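Local coordinates for nucleotidyltransferase-like protein (Exiguobacterium sibiricum, PDB 3C18), which is of unproven function but probably binds or transfers nucleotides, as proteins of the nucleotidyltransferase fold do, at residues Glu18-Ala24 with Gly94-Arg100; Val51-Lys56 with Leu67-His71; Thr35-Asp39 with Val55-Arg59; Leu121-Leu125 with Thr250-Val254. All coordinates share one frame; numbering follows the deposited sequence. Where two conformers were deposited one is given.

Contact 1 (Glu18-Ala24 with Gly94-Arg100)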
loop_
_atom_site.group_PDB
_atom_site.type_symbol
_atom_site.label_atom_id
_atom_site.label_comp_id
_atom_site.label_asym_id
_atom_site.label_seq_id
_atom_site.Cartn_x
_atom_site.Cartn_y
_atom_site.Cartn_z
ATOM N N GLU A 18 0.686 5.603 -30.850
ATOM C CA GLU A 18 1.360 5.193 -29.596
ATOM C C GLU A 18 0.650 4.062 -28.931
ATOM O O GLU A 18 1.150 3.440 -27.989
ATOM C CB GLU A 18 1.485 6.349 -28.606
ATOM C CG GLU A 18 2.216 7.547 -29.155
ATOM C CD GLU A 18 3.671 7.265 -29.471
ATOM O OE1 GLU A 18 4.132 6.096 -29.356
ATOM O OE2 GLU A 18 4.363 8.234 -29.841
ATOM N N THR A 19 -0.528 3.792 -29.456
ATOM C CA THR A 19 -1.371 2.723 -28.936
ATOM C C THR A 19 -0.773 1.373 -29.313
ATOM O O THR A 19 -0.508 1.132 -30.472
ATOM C CB THR A 19 -2.780 2.839 -29.487
ATOM O OG1 THR A 19 -3.328 4.110 -29.102
ATOM C CG2 THR A 19 -3.646 1.718 -28.964
ATOM N N GLN A 20 -0.550 0.513 -28.310
ATOM C CA GLN A 20 0.105 -0.800 -28.528
ATOM C C GLN A 20 -0.908 -1.931 -28.558
ATOM O O GLN A 20 -0.692 -2.980 -29.156
ATOM C CB GLN A 20 1.152 -1.085 -27.440
ATOM C CG GLN A 20 2.156 0.024 -27.267
ATOM C CD GLN A 20 2.919 0.280 -28.541
ATOM O OE1 GLN A 20 3.528 -0.620 -29.078
ATOM N NE2 GLN A 20 2.890 1.511 -29.032
ATOM N N GLY A 21 -2.029 -1.716 -27.906
ATOM C CA GLY A 21 -3.050 -2.756 -27.843
ATOM C C GLY A 21 -4.357 -2.325 -27.250
ATOM O O GLY A 21 -4.441 -1.355 -26.499
ATOM N N ILE A 22 -5.390 -3.028 -27.669
ATOM C CA ILE A 22 -6.729 -2.835 -27.161
ATOM C C ILE A 22 -7.380 -4.175 -26.942
ATOM O O ILE A 22 -7.429 -5.024 -27.821
ATOM C CB ILE A 22 -7.606 -1.974 -28.092
ATOM C CG1 ILE A 22 -6.904 -0.653 -28.443
ATOM C CG2 ILE A 22 -8.959 -1.707 -27.461
ATOM C CD1 ILE A 22 -7.671 0.120 -29.476
ATOM N N ILE A 23 -7.819 -4.356 -25.715
ATOM C CA ILE A 23 -8.437 -5.582 -25.246
ATOM C C ILE A 23 -9.855 -5.299 -24.816
ATOM O O ILE A 23 -10.132 -4.276 -24.214
ATOM C CB ILE A 23 -7.651 -6.137 -24.014
ATOM C CG1 ILE A 23 -6.502 -7.030 -24.477
ATOM C CG2 ILE A 23 -8.560 -6.902 -23.082
ATOM C CD1 ILE A 23 -6.894 -8.460 -24.758
ATOM N N ALA A 24 -10.750 -6.231 -25.127
ATOM C CA ALA A 24 -12.137 -6.141 -24.704
ATOM C C ALA A 24 -12.529 -7.320 -23.790
ATOM O O ALA A 24 -12.213 -8.473 -24.054
ATOM C CB ALA A 24 -13.059 -6.018 -25.915
ATOM N N GLY A 94 -9.016 -11.623 -22.024
ATOM C CA GLY A 94 -9.562 -10.573 -22.892
ATOM C C GLY A 94 -9.406 -10.863 -24.353
ATOM O O GLY A 94 -8.480 -11.554 -24.759
ATOM N N THR A 95 -10.315 -10.299 -25.139
ATOM C CA THR A 95 -10.264 -10.391 -26.605
ATOM C C THR A 95 -9.485 -9.258 -27.218
ATOM O O THR A 95 -9.756 -8.098 -26.948
ATOM C CB THR A 95 -11.664 -10.342 -27.203
ATOM O OG1 THR A 95 -12.455 -11.398 -26.647
ATOM C CG2 THR A 95 -11.615 -10.440 -28.723
ATOM N N ILE A 96 -8.514 -9.605 -28.049
ATOM C CA ILE A 96 -7.636 -8.611 -28.703
ATOM C C ILE A 96 -8.376 -7.938 -29.845
ATOM O O ILE A 96 -8.721 -8.568 -30.836
ATOM C CB ILE A 96 -6.347 -9.235 -29.263
ATOM C CG1 ILE A 96 -5.472 -9.759 -28.125
ATOM C CG2 ILE A 96 -5.570 -8.248 -30.099
ATOM C CD1 ILE A 96 -4.418 -10.677 -28.614
ATOM N N ILE A 97 -8.621 -6.644 -29.677
ATOM C CA ILE A 97 -9.367 -5.840 -30.646
ATOM C C ILE A 97 -8.397 -5.234 -31.624
ATOM O O ILE A 97 -8.699 -5.062 -32.799
ATOM C CB ILE A 97 -10.160 -4.688 -29.953
ATOM C CG1 ILE A 97 -11.325 -5.250 -29.148
ATOM C CG2 ILE A 97 -10.696 -3.712 -30.949
ATOM C CD1 ILE A 97 -12.239 -6.121 -29.932
ATOM N N PHE A 98 -7.210 -4.934 -31.130
ATOM C CA PHE A 98 -6.207 -4.244 -31.930
ATOM C C PHE A 98 -4.869 -4.300 -31.267
ATOM O O PHE A 98 -4.777 -4.243 -30.049
ATOM C CB PHE A 98 -6.610 -2.772 -32.102
ATOM C CG PHE A 98 -5.525 -1.911 -32.672
ATOM C CD1 PHE A 98 -5.354 -1.805 -34.039
ATOM C CD2 PHE A 98 -4.663 -1.220 -31.840
ATOM C CE1 PHE A 98 -4.341 -1.024 -34.560
ATOM C CE2 PHE A 98 -3.651 -0.453 -32.352
ATOM C CZ PHE A 98 -3.483 -0.349 -33.706
ATOM N N GLU A 99 -3.829 -4.402 -32.080
ATOM C CA GLU A 99 -2.472 -4.335 -31.542
ATOM C C GLU A 99 -1.439 -3.975 -32.573
ATOM O O GLU A 99 -1.628 -4.149 -33.763
ATOM C CB GLU A 99 -2.084 -5.643 -30.848
ATOM C CG GLU A 99 -2.111 -6.850 -31.763
ATOM C CD GLU A 99 -1.487 -8.084 -31.137
ATOM O OE1 GLU A 99 -0.546 -7.949 -30.331
ATOM O OE2 GLU A 99 -1.935 -9.198 -31.460
ATOM N N ARG A 100 -0.357 -3.413 -32.071
ATOM C CA ARG A 100 0.807 -3.129 -32.873
ATOM C C ARG A 100 1.966 -3.944 -32.356
ATOM O O ARG A 100 2.133 -4.107 -31.160
ATOM C CB ARG A 100 1.186 -1.652 -32.809
ATOM C CG ARG A 100 0.292 -0.724 -33.610
ATOM C CD ARG A 100 0.842 0.700 -33.566
ATOM N NE ARG A 100 0.100 1.586 -34.449
ATOM C CZ ARG A 100 -0.910 2.353 -34.061
ATOM N NH1 ARG A 100 -1.295 2.352 -32.800
ATOM N NH2 ARG A 100 -1.534 3.130 -34.937
#

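Contact 2 (Val51-Lys56 with Leu67-His71)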
loop_
_atom_site.group_PDB
_atom_site.type_symbol
_atom_site.label_atom_id
_atom_site.label_comp_id
_atom_site.label_asym_id
_atom_site.label_seq_id
_atom_site.Cartn_x
_atom_site.Cartn_y
_atom_site.Cartn_z
ATOM N N VAL A 51 0.315 9.849 -20.297
ATOM C CA VAL A 51 -0.519 8.862 -19.610
ATOM C C VAL A 51 0.201 7.987 -18.576
ATOM O O VAL A 51 1.280 7.436 -18.812
ATOM C CB VAL A 51 -1.230 7.919 -20.613
ATOM C CG1 VAL A 51 -1.950 6.821 -19.848
ATOM C CG2 VAL A 51 -2.225 8.674 -21.499
ATOM N N GLU A 52 -0.435 7.870 -17.419
ATOM C CA GLU A 52 -0.029 6.918 -16.421
ATOM C C GLU A 52 -1.123 5.837 -16.424
ATOM O O GLU A 52 -0.972 4.727 -16.944
ATOM C CB GLU A 52 0.042 7.615 -15.069
ATOM C CG GLU A 52 1.088 7.041 -14.128
ATOM C CD GLU A 52 2.474 7.691 -14.338
ATOM O OE1 GLU A 52 2.575 8.935 -14.166
ATOM O OE2 GLU A 52 3.454 6.961 -14.660
ATOM N N TRP A 53 -2.236 6.165 -15.775
ATOM C CA TRP A 53 -3.445 5.346 -15.869
ATOM C C TRP A 53 -4.679 6.213 -15.637
ATOM O O TRP A 53 -4.735 6.996 -14.693
ATOM C CB TRP A 53 -3.402 4.221 -14.841
ATOM C CG TRP A 53 -4.736 3.632 -14.531
ATOM C CD1 TRP A 53 -5.487 2.825 -15.348
ATOM C CD2 TRP A 53 -5.502 3.806 -13.340
ATOM N NE1 TRP A 53 -6.675 2.503 -14.743
ATOM C CE2 TRP A 53 -6.710 3.092 -13.509
ATOM C CE3 TRP A 53 -5.283 4.485 -12.146
ATOM C CZ2 TRP A 53 -7.694 3.037 -12.534
ATOM C CZ3 TRP A 53 -6.260 4.439 -11.184
ATOM C CH2 TRP A 53 -7.449 3.691 -11.369
ATOM N N THR A 54 -5.645 6.080 -16.516
ATOM C CA THR A 54 -6.913 6.838 -16.384
ATOM C C THR A 54 -8.087 6.028 -16.871
ATOM O O THR A 54 -7.924 4.930 -17.427
ATOM C CB THR A 54 -6.879 8.265 -17.048
ATOM O OG1 THR A 54 -8.048 9.025 -16.642
ATOM C CG2 THR A 54 -6.771 8.184 -18.576
ATOM N N VAL A 55 -9.269 6.550 -16.594
ATOM C CA VAL A 55 -10.542 5.863 -16.937
ATOM C C VAL A 55 -11.552 6.838 -17.533
ATOM O O VAL A 55 -11.634 7.992 -17.147
ATOM C CB VAL A 55 -11.180 5.191 -15.744
ATOM C CG1 VAL A 55 -12.484 4.459 -16.165
ATOM C CG2 VAL A 55 -10.191 4.279 -15.035
ATOM N N LYS A 56 -12.290 6.328 -18.496
ATOM C CA LYS A 56 -13.362 7.056 -19.186
ATOM C C LYS A 56 -14.582 6.125 -19.238
ATOM O O LYS A 56 -14.437 4.930 -19.361
ATOM C CB LYS A 56 -12.910 7.406 -20.609
ATOM C CG LYS A 56 -11.549 8.093 -20.675
ATOM C CD LYS A 56 -11.182 8.496 -22.097
ATOM C CE LYS A 56 -9.716 8.987 -22.201
ATOM N NZ LYS A 56 -9.360 9.763 -23.453
ATOM N N LEU A 67 -13.546 2.435 -20.178
ATOM C CA LEU A 67 -12.265 2.422 -20.835
ATOM C C LEU A 67 -11.117 2.746 -19.870
ATOM O O LEU A 67 -11.040 3.845 -19.292
ATOM C CB LEU A 67 -12.292 3.371 -22.018
ATOM C CG LEU A 67 -11.147 3.266 -23.017
ATOM C CD1 LEU A 67 -11.601 3.638 -24.391
ATOM C CD2 LEU A 67 -10.002 4.154 -22.556
ATOM N N HIS A 68 -10.246 1.755 -19.712
ATOM C CA HIS A 68 -8.991 1.898 -18.972
ATOM C C HIS A 68 -7.834 2.176 -19.923
ATOM O O HIS A 68 -7.533 1.386 -20.792
ATOM C CB HIS A 68 -8.722 0.678 -18.097
ATOM C CG HIS A 68 -9.599 0.623 -16.871
ATOM N ND1 HIS A 68 -9.093 0.652 -15.588
ATOM C CD2 HIS A 68 -10.950 0.586 -16.740
ATOM C CE1 HIS A 68 -10.094 0.605 -14.720
ATOM N NE2 HIS A 68 -11.234 0.573 -15.394
ATOM N N LEU A 69 -7.242 3.349 -19.749
ATOM C CA LEU A 69 -6.109 3.827 -20.532
ATOM C C LEU A 69 -4.902 3.738 -19.614
ATOM O O LEU A 69 -4.867 4.399 -18.575
ATOM C CB LEU A 69 -6.328 5.289 -20.978
ATOM C CG LEU A 69 -5.317 5.843 -21.996
ATOM C CD1 LEU A 69 -5.315 5.035 -23.279
ATOM C CD2 LEU A 69 -5.603 7.294 -22.297
ATOM N N VAL A 70 -3.959 2.864 -19.975
ATOM C CA VAL A 70 -2.776 2.601 -19.153
ATOM C C VAL A 70 -1.497 2.660 -19.962
ATOM O O VAL A 70 -1.447 2.171 -21.064
ATOM C CB VAL A 70 -2.858 1.209 -18.535
ATOM C CG1 VAL A 70 -1.678 0.961 -17.606
ATOM C CG2 VAL A 70 -4.178 1.065 -17.776
ATOM N N HIS A 71 -0.477 3.259 -19.385
ATOM C CA HIS A 71 0.839 3.313 -20.067
ATOM C C HIS A 71 1.480 1.942 -20.003
ATOM O O HIS A 71 1.393 1.252 -18.993
ATOM C CB HIS A 71 1.758 4.349 -19.414
ATOM C CG HIS A 71 2.946 4.693 -20.246
ATOM N ND1 HIS A 71 4.008 3.825 -20.405
ATOM C CD2 HIS A 71 3.223 5.774 -21.006
ATOM C CE1 HIS A 71 4.899 4.372 -21.209
ATOM N NE2 HIS A 71 4.460 5.567 -21.572
#

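Contact 3 (Thr35-Asp39 with Val55-Arg59)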
loop_
_atom_site.group_PDB
_atom_site.type_symbol
_atom_site.label_atom_id
_atom_site.label_comp_id
_atom_site.label_asym_id
_atom_site.label_seq_id
_atom_site.Cartn_x
_atom_site.Cartn_y
_atom_site.Cartn_z
ATOM N N THR A 35 -15.622 -5.626 -14.735
ATOM C CA THR A 35 -15.863 -4.680 -15.829
ATOM C C THR A 35 -16.465 -3.389 -15.307
ATOM O O THR A 35 -17.180 -2.693 -16.022
ATOM C CB THR A 35 -16.760 -5.289 -16.937
ATOM O OG1 THR A 35 -17.983 -5.744 -16.371
ATOM C CG2 THR A 35 -16.083 -6.454 -17.593
ATOM N N ASP A 36 -16.140 -3.086 -14.057
ATOM C CA ASP A 36 -16.542 -1.846 -13.412
ATOM C C ASP A 36 -18.043 -1.664 -13.331
ATOM O O ASP A 36 -18.538 -0.541 -13.321
ATOM C CB ASP A 36 -15.972 -0.652 -14.183
ATOM C CG ASP A 36 -14.513 -0.356 -13.831
ATOM O OD1 ASP A 36 -13.983 -1.047 -12.967
ATOM O OD2 ASP A 36 -13.937 0.600 -14.396
ATOM N N GLN A 37 -18.762 -2.775 -13.293
ATOM C CA GLN A 37 -20.258 -2.756 -13.180
ATOM C C GLN A 37 -20.892 -2.229 -14.457
ATOM O O GLN A 37 -22.051 -1.763 -14.482
ATOM C CB GLN A 37 -20.744 -1.949 -11.978
ATOM C CG GLN A 37 -20.539 -2.687 -10.638
ATOM C CD GLN A 37 -19.146 -2.471 -10.064
ATOM O OE1 GLN A 37 -18.560 -1.403 -10.224
ATOM N NE2 GLN A 37 -18.610 -3.487 -9.400
ATOM N N PHE A 38 -20.074 -2.289 -15.503
ATOM C CA PHE A 38 -20.476 -1.968 -16.881
ATOM C C PHE A 38 -20.551 -3.245 -17.702
ATOM O O PHE A 38 -20.312 -4.331 -17.181
ATOM C CB PHE A 38 -19.519 -0.951 -17.523
ATOM C CG PHE A 38 -19.838 0.471 -17.171
ATOM C CD1 PHE A 38 -20.746 0.762 -16.173
ATOM C CD2 PHE A 38 -19.247 1.508 -17.826
ATOM C CE1 PHE A 38 -21.051 2.062 -15.855
ATOM C CE2 PHE A 38 -19.550 2.799 -17.500
ATOM C CZ PHE A 38 -20.446 3.078 -16.504
ATOM N N ASP A 39 -20.834 -3.087 -18.991
ATOM C CA ASP A 39 -21.136 -4.206 -19.898
ATOM C C ASP A 39 -19.901 -4.721 -20.598
ATOM O O ASP A 39 -19.770 -5.910 -20.889
ATOM C CB ASP A 39 -22.149 -3.783 -20.985
ATOM C CG ASP A 39 -23.476 -3.333 -20.415
ATOM O OD1 ASP A 39 -23.986 -4.027 -19.530
ATOM O OD2 ASP A 39 -24.014 -2.287 -20.848
ATOM N N VAL A 55 -9.269 6.550 -16.594
ATOM C CA VAL A 55 -10.542 5.863 -16.937
ATOM C C VAL A 55 -11.552 6.838 -17.533
ATOM O O VAL A 55 -11.634 7.992 -17.147
ATOM C CB VAL A 55 -11.180 5.191 -15.744
ATOM C CG1 VAL A 55 -12.484 4.459 -16.165
ATOM C CG2 VAL A 55 -10.191 4.279 -15.035
ATOM N N LYS A 56 -12.290 6.328 -18.496
ATOM C CA LYS A 56 -13.362 7.056 -19.186
ATOM C C LYS A 56 -14.582 6.125 -19.238
ATOM O O LYS A 56 -14.437 4.930 -19.361
ATOM C CB LYS A 56 -12.910 7.406 -20.609
ATOM C CG LYS A 56 -11.549 8.093 -20.675
ATOM C CD LYS A 56 -11.182 8.496 -22.097
ATOM C CE LYS A 56 -9.716 8.987 -22.201
ATOM N NZ LYS A 56 -9.360 9.763 -23.453
ATOM N N HIS A 57 -15.766 6.701 -19.094
ATOM C CA HIS A 57 -17.056 5.961 -19.104
ATOM C C HIS A 57 -17.989 6.463 -20.190
ATOM O O HIS A 57 -18.274 7.640 -20.281
ATOM C CB HIS A 57 -17.814 6.099 -17.774
ATOM C CG HIS A 57 -17.235 5.305 -16.654
ATOM N ND1 HIS A 57 -17.631 5.474 -15.343
ATOM C CD2 HIS A 57 -16.252 4.379 -16.637
ATOM C CE1 HIS A 57 -16.942 4.648 -14.575
ATOM N NE2 HIS A 57 -16.113 3.959 -15.336
ATOM N N TYR A 58 -18.481 5.518 -20.970
ATOM C CA TYR A 58 -19.347 5.761 -22.110
ATOM C C TYR A 58 -20.601 4.901 -22.115
ATOM O O TYR A 58 -20.646 3.830 -21.527
ATOM C CB TYR A 58 -18.598 5.364 -23.393
ATOM C CG TYR A 58 -17.290 6.083 -23.612
ATOM C CD1 TYR A 58 -17.262 7.383 -24.115
ATOM C CD2 TYR A 58 -16.075 5.458 -23.333
ATOM C CE1 TYR A 58 -16.073 8.033 -24.314
ATOM C CE2 TYR A 58 -14.875 6.106 -23.538
ATOM C CZ TYR A 58 -14.887 7.387 -24.021
ATOM O OH TYR A 58 -13.702 8.032 -24.227
ATOM N N ARG A 59 -21.621 5.397 -22.797
ATOM C CA ARG A 59 -22.765 4.551 -23.220
ATOM C C ARG A 59 -22.931 4.714 -24.731
ATOM O O ARG A 59 -22.962 5.824 -25.275
ATOM C CB ARG A 59 -24.080 4.844 -22.492
ATOM C CG ARG A 59 -25.105 3.726 -22.710
ATOM C CD ARG A 59 -26.337 3.923 -21.862
ATOM N NE ARG A 59 -27.079 5.100 -22.252
ATOM C CZ ARG A 59 -28.120 5.570 -21.581
ATOM N NH1 ARG A 59 -28.531 4.956 -20.491
ATOM N NH2 ARG A 59 -28.741 6.657 -21.985
HETATM O O HOH W 1 -14.466 2.783 -13.219
#

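Contact 4 (Leu121-Leu125 with Thr250-Val254)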
loop_
_atom_site.group_PDB
_atom_site.type_symbol
_atom_site.label_atom_id
_atom_site.label_comp_id
_atom_site.label_asym_id
_atom_site.label_seq_id
_atom_site.Cartn_x
_atom_site.Cartn_y
_atom_site.Cartn_z
ATOM N N LEU A 121 11.842 -11.161 -6.637
ATOM C CA LEU A 121 11.567 -9.782 -6.176
ATOM C C LEU A 121 10.294 -9.773 -5.348
ATOM O O LEU A 121 10.208 -9.141 -4.294
ATOM C CB LEU A 121 11.411 -8.822 -7.362
ATOM C CG LEU A 121 10.986 -7.401 -6.983
ATOM C CD1 LEU A 121 11.864 -6.833 -5.894
ATOM C CD2 LEU A 121 10.957 -6.516 -8.213
ATOM N N GLN A 122 9.303 -10.500 -5.837
ATOM C CA GLN A 122 8.026 -10.633 -5.110
ATOM C C GLN A 122 8.209 -11.303 -3.741
ATOM O O GLN A 122 7.510 -10.991 -2.769
ATOM C CB GLN A 122 7.015 -11.364 -5.966
ATOM C CG GLN A 122 6.474 -10.484 -7.126
ATOM C CD GLN A 122 5.461 -11.175 -7.963
ATOM O OE1 GLN A 122 4.635 -11.946 -7.444
ATOM N NE2 GLN A 122 5.481 -10.895 -9.292
HETATM N N MSE A 123 9.154 -12.240 -3.674
HETATM C CA MSE A 123 9.419 -12.971 -2.447
HETATM C C MSE A 123 10.068 -12.048 -1.461
HETATM O O MSE A 123 9.732 -12.069 -0.301
HETATM C CB MSE A 123 10.251 -14.241 -2.663
HETATM C CG MSE A 123 9.496 -15.341 -3.327
HETATM SE SE MSE A 123 10.405 -17.051 -3.216
HETATM C CE MSE A 123 11.931 -16.674 -4.347
ATOM N N SER A 124 10.942 -11.167 -1.919
ATOM C CA SER A 124 11.587 -10.201 -1.003
ATOM C C SER A 124 10.579 -9.186 -0.494
ATOM O O SER A 124 10.629 -8.782 0.630
ATOM C CB SER A 124 12.762 -9.476 -1.657
ATOM O OG SER A 124 13.839 -10.385 -1.947
ATOM N N LEU A 125 9.657 -8.776 -1.354
ATOM C CA LEU A 125 8.614 -7.827 -0.960
ATOM C C LEU A 125 7.653 -8.439 0.053
ATOM O O LEU A 125 7.238 -7.802 0.983
ATOM C CB LEU A 125 7.872 -7.279 -2.184
ATOM C CG LEU A 125 8.753 -6.360 -3.073
ATOM C CD1 LEU A 125 8.163 -6.097 -4.481
ATOM C CD2 LEU A 125 8.958 -5.031 -2.350
ATOM N N THR A 250 14.794 -0.564 -6.231
ATOM C CA THR A 250 13.811 0.536 -6.138
ATOM C C THR A 250 12.603 0.174 -5.319
ATOM O O THR A 250 12.154 0.902 -4.465
ATOM C CB THR A 250 13.274 0.934 -7.533
ATOM O OG1 THR A 250 14.305 1.594 -8.275
ATOM C CG2 THR A 250 12.039 1.849 -7.416
ATOM N N GLU A 251 12.051 -0.976 -5.628
ATOM C CA GLU A 251 10.804 -1.425 -4.973
ATOM C C GLU A 251 11.028 -1.817 -3.529
ATOM O O GLU A 251 10.085 -1.948 -2.763
ATOM C CB GLU A 251 10.188 -2.605 -5.716
ATOM C CG GLU A 251 9.822 -2.307 -7.175
ATOM C CD GLU A 251 8.729 -1.233 -7.301
ATOM O OE1 GLU A 251 7.871 -1.109 -6.397
ATOM O OE2 GLU A 251 8.727 -0.535 -8.328
ATOM N N LEU A 252 12.292 -1.971 -3.155
ATOM C CA LEU A 252 12.615 -2.420 -1.808
ATOM C C LEU A 252 13.089 -1.282 -0.940
ATOM O O LEU A 252 13.353 -1.480 0.230
ATOM C CB LEU A 252 13.692 -3.497 -1.849
ATOM C CG LEU A 252 13.278 -4.901 -2.285
ATOM C CD1 LEU A 252 14.531 -5.777 -2.518
ATOM C CD2 LEU A 252 12.348 -5.494 -1.229
ATOM N N LYS A 253 13.154 -0.070 -1.490
ATOM C CA LYS A 253 13.700 1.070 -0.716
ATOM C C LYS A 253 13.059 1.189 0.657
ATOM O O LYS A 253 13.724 1.400 1.670
ATOM C CB LYS A 253 13.561 2.416 -1.448
ATOM C CG LYS A 253 14.508 2.589 -2.584
ATOM C CD LYS A 253 14.346 3.939 -3.285
ATOM C CE LYS A 253 14.644 5.148 -2.420
ATOM N NZ LYS A 253 14.788 6.403 -3.282
ATOM N N VAL A 254 11.759 1.009 0.696
ATOM C CA VAL A 254 11.023 1.293 1.924
ATOM C C VAL A 254 11.387 0.367 3.048
ATOM O O VAL A 254 11.245 0.710 4.245
ATOM C CB VAL A 254 9.504 1.249 1.690
ATOM C CG1 VAL A 254 8.760 1.156 3.009
ATOM C CG2 VAL A 254 9.082 2.501 0.929
#

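Contact 1 (Glu18-Ala24 with Gly94-Arg100)
Arg100 reaches back beside Thr19 and gives that residue's carbonyl a bond from its guanidinium (154° at the hydrogen): NH1 lies 2.7 Å from Thr19 O, on a lone pair and in the guanidinium plane. With CG beside the backbone N (chi1 -75°) and the chain extended from there to NE, the methylenes run alongside the same oxygen, CD standing 3.4 Å from Thr19 O. An arginine suits this place because its long chain can hold a carbonyl near the sheet's end while Phe98 CZ lies 3.6 Å above one face of the guanidinium, toward its rim. NH1 also makes a weak bond to Tyr16 O.

The two strands, 19-24 and 95-99, run antiparallel, at 175°, and 95-99 is an outermost strand of the five-stranded mixed sheet of the nucleotidyltransferase-like region. A classic beta bulge interrupts them where Ile97 and Phe98 both face Ile22: Ile97 N bonds Ile22 O at 2.7 Å, whereas Phe98 N makes only a weak bond to the same oxygen.

Ile22 is the apolar centre. Its CD1 meets Phe98 CB at 4.0 Å, while CG2, on the other branch, approaches Ile97 CB. The extra residue of the bulge also brings Ile97 toward Ala24, whose small methyl admits a close neighbour: Ala24 CB is 3.7 Å from Ile97 CG1. Helix 2-15 touches both of these residues, through Met2 at Ala24 and through Glu3 and Tyr10 at Ile97.

Contact 2 (Val51-Lys56 with Leu67-His71)
Trp53 and His68 extend together from neighbouring strands and are joined by a ring-to-ring hydrogen bond, Trp53 NE1 to His68 ND1, at 3.2 Å. Along the tryptophan, CB stands 4.0 Å from Leu69 O. CG, anti to the backbone N (chi1 160°), passes near that oxygen. CD1 comes up to Val70 CG2 at the indole edge, though how closely is doubtful, since Val70 has a second conformer. NE1 then gives its hydrogen almost straight (169°) to the histidine, in the indole plane but tilted 34° from the imidazole plane. On the six-membered ring, next to CE2, CZ2 lies 4.1 Å from His68 CE1.

Strands 53-60 and 63-71 form a beta hairpin at one side of the nucleotidyltransferase-like sheet, and Trp53, Val55, His68 and Val70 share one face of it. Val55 puts CG2 over the centre of the His68 ring, a CH-pi contact 3.8 Å from the centroid. A beta-branched valine suits a strand, and its branch sets a methyl over the ring centre. His68 NE2 is held by Asp36, so both ring nitrogens have partners. An alanine in place of Trp53 would probably leave His68 ND1 without its donor and the imidazole less firmly fixed in rotation.

On the face of Thr54 and Leu69, Val51 lies across Leu69, its CG2 meeting Leu69 CD2 at 3.7 Å. Thr54 OG1 turns instead to Glu245 of the second subunit.

Contact 3 (Thr35-Asp39 with Val55-Arg59)
Phe38 sets its ring edge against a face of His57, an inclined edge-to-face pair with centroids 4.6 Å apart and planes at 53°. The pair joins a type I' beta turn, Thr35 to Phe38, to strand 53-60 of the nucleotidyltransferase-like sheet. Phe38 CE2 does the touching, 3.5 Å from His57 CG and offset toward the rim of the imidazole. A flat aromatic suits the site, for its C-H edge can rest on the pi cloud of a ring that still has both nitrogens for polar partners.

Those nitrogens hold the imidazole in place. NE2 bonds a water 2.9 Å away, which lies in the ring plane and donates to Asp36 OD2, whereas the direct gap from Asp36 OD2 to His57 NE2 is 4.1 Å. ND1 bonds Tyr286 of the second subunit. Replacing His57 by a leucine would probably leave this water and that tyrosine without their imidazole partner, and Phe38 without an aromatic face.

Farther out, Asp36 is steadied by a salt bridge from OD1 to Arg86, while OD2 also meets Ser66. Strand 53-60 pairs, through Tyr58 and Arg59, with a strand of the second subunit. The turn itself is closed by the backbone bond from Phe38 N to Thr35 O, and Thr35 OG1 adds a second tie, donating to Phe38 O at 2.8 Å from above the carbonyl plane.

Contact 4 (Leu121-Leu125 with Thr250-Val254)
This is a small, buried, apolar contact between residues 121-125 of helix 116-142, within the YgxA-like substrate-binding region, and the 3-10 turn leading into helix 253-265 of the helix-turn-helix region. Leu125 and Leu252 carry it. Each has CG beside its own backbone N, and this lets the ends of both side chains lean toward the opposite segment although neither CB points directly there. Their CD2 methyls meet at 3.6 Å, the side chains crossing at a slant. Leucine fits both places, since its two methyls can touch more than one neighbour at once.

The fork of Leu252 is shared between several residues of the helix. Its CD2 also stands 4.0 Å from Ser124 CB, and its CG lies 4.3 Å from Leu121 CD1. Serine suits the helix here because it is small: its CB lets the leucine come close, while OG turns away to the carbonyl of Gly223 and so satisfies its polarity within the protein. Tyr226 of helix 220-231 touches Leu121, Ser124 and Leu252 alike and so lines the same apolar cluster.

Glu251 contributes mainly its aliphatic part, with CB 4.2 Å from Leu125 CD1. Its carboxylate leads away from the contact to a salt bridge with Arg77, an end that suits the edge of the cluster. On the backbone side, Leu125 CD2 packs against the carbonyl of the same glutamate, 3.3 Å from Glu251 O.

In the fold
Contacts 1, 2 and 3 all belong to the nucleotidyltransferase-like region and reach one five-stranded sheet, ordered 53-60, 63-71, 40-46, 19-26, 95-99. Contact 1 lies at one side of that sheet and contact 2 at the other, their centres about 13 Å apart. Contacts 2 and 3 fall between the two segments of contact 1 in sequence. They share Val55 and Lys56, and touch where His68 meets Asp36. Contact 4 comes later, its centre about 30 Å from that of contact 1, joining the substrate-binding and helix-turn-helix regions. Contacts 2, 3 and 4 also reach the second subunit: Lys253 bonds Trp53 O of the second subunit, which places contact 4 beside the dimer interface.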